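Local coordinates for CRISPR-associated endonuclease Cas1 (PDB 4XTK), which acts as a metal-dependent DNA endonuclease of the CRISPR adaptive immune system, working as a homodimer that joins with Cas2, at the interface of chains A and B. Numbering follows the deposited sequence. Chains: chain A/B, CRISPR-associated endonuclease Cas1.

The interface of chains A and B. Residues chain A 100-101, 217, 223, 225; chain B 91, 93-94.
B:Leu94, in the first turn of helix 93-101, pushes its isobutyl group into a hydrophobic pocket of chain A lined by A:Tyr100, A:Ile101, A:Thr223 and A:Phe225. This patch belongs to the two-fold Cas1 homodimer interface, so a twin recurs with the chains exchanged. B:Leu94 hides 88 Å² against chain A, the largest area among the residues of this patch. Its branch point CG lies in the plane of the A:Phe225 ring, 3.7 Å from CZ at the ring's far end. B:Leu94 CD1 lies 3.8 Å from A:Tyr100 CD2, at the ring's rim, whereas B:Leu94 CD2 lies 4.0 Å from A:Ile101 CG2.

A:Phe225 is wedged against B:Phe91 in an edge-to-face pair, the planes at 84° and centroids 5.5 Å apart. B:Phe91 turns its CD2 edge toward one face of A:Phe225, near that ring's CD1–CE1 side, and B:Phe91 CB sits 3.8 Å above the same plane, toward the rim. In B:Ile93, with CG1 anti to the backbone N (chi1 -173°), the CG2 methyl is the branch that meets A:Phe225 CE1, at 3.7 Å, while CG1 meets A:Ile217 CD1.

Behind this layer, the backbone N of A:Thr223 donates a hydrogen bond to the phenol OH of A:Tyr100 (2.7 Å, 152° at H). Together with A:Thr223 CB packed over one ring face, this bond probably helps hold the A:Tyr100 ring in place against B:Leu94.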
# COMPACT_ATOMS: atom_id res chain seq x y z
N TYR A 100 13.17 10.75 0.49
CA TYR A 100 12.99 11.00 -0.93
C TYR A 100 12.93 12.49 -1.27
O TYR A 100 13.54 12.92 -2.25
CB TYR A 100 11.73 10.33 -1.46
CG TYR A 100 11.63 10.44 -2.97
CD1 TYR A 100 12.29 9.53 -3.78
CD2 TYR A 100 10.93 11.48 -3.57
CE1 TYR A 100 12.23 9.63 -5.16
CE2 TYR A 100 10.87 11.59 -4.95
CZ TYR A 100 11.52 10.67 -5.74
OH TYR A 100 11.47 10.76 -7.11
N ILE A 101 12.19 13.26 -0.48
CA ILE A 101 11.96 14.66 -0.84
C ILE A 101 13.14 15.54 -0.45
O ILE A 101 13.24 16.70 -0.86
CB ILE A 101 10.68 15.21 -0.19
CG1 ILE A 101 10.87 15.34 1.33
CG2 ILE A 101 9.49 14.33 -0.53
CD1 ILE A 101 9.69 15.99 2.02
N ILE A 217 7.75 4.01 -3.03
CA ILE A 217 8.80 5.01 -2.89
C ILE A 217 10.15 4.36 -3.13
O ILE A 217 10.61 3.56 -2.31
CB ILE A 217 8.79 5.66 -1.50
CG1 ILE A 217 7.48 6.41 -1.26
CG2 ILE A 217 9.99 6.58 -1.34
CD1 ILE A 217 7.34 6.96 0.14
N THR A 223 10.41 8.39 -7.77
CA THR A 223 9.08 8.09 -7.32
C THR A 223 8.10 9.04 -8.00
O THR A 223 7.98 10.22 -7.69
CB THR A 223 8.97 8.19 -5.79
OG1 THR A 223 9.75 7.15 -5.19
CG2 THR A 223 7.53 8.05 -5.33
N PHE A 225 3.93 8.29 -9.08
CA PHE A 225 3.18 7.13 -8.67
C PHE A 225 2.50 6.60 -9.91
O PHE A 225 1.30 6.77 -10.12
CB PHE A 225 2.23 7.54 -7.55
CG PHE A 225 2.93 8.25 -6.41
CD1 PHE A 225 3.46 7.53 -5.35
CD2 PHE A 225 3.10 9.63 -6.43
CE1 PHE A 225 4.12 8.17 -4.31
CE2 PHE A 225 3.76 10.28 -5.39
CZ PHE A 225 4.27 9.55 -4.34
N PHE B 91 -1.23 9.77 -5.21
CA PHE B 91 -0.88 9.38 -3.86
C PHE B 91 -0.12 10.51 -3.15
O PHE B 91 0.85 11.05 -3.68
CB PHE B 91 -0.06 8.08 -3.91
CG PHE B 91 0.18 7.46 -2.58
CD1 PHE B 91 -0.79 7.51 -1.59
CD2 PHE B 91 1.35 6.77 -2.32
CE1 PHE B 91 -0.58 6.92 -0.36
CE2 PHE B 91 1.57 6.18 -1.10
CZ PHE B 91 0.60 6.25 -0.11
N ILE B 93 1.55 10.71 -0.19
CA ILE B 93 2.53 10.39 0.84
C ILE B 93 3.68 11.41 0.92
O ILE B 93 4.08 11.82 2.02
CB ILE B 93 3.09 8.94 0.64
CG1 ILE B 93 3.98 8.54 1.81
CG2 ILE B 93 3.81 8.79 -0.69
CD1 ILE B 93 3.24 8.45 3.12
N LEU B 94 4.19 11.86 -0.22
CA LEU B 94 5.30 12.81 -0.23
C LEU B 94 4.84 14.18 0.24
O LEU B 94 5.57 14.87 0.95
CB LEU B 94 5.91 12.92 -1.63
CG LEU B 94 6.51 11.62 -2.18
CD1 LEU B 94 7.18 11.85 -3.52
CD2 LEU B 94 7.48 10.99 -1.19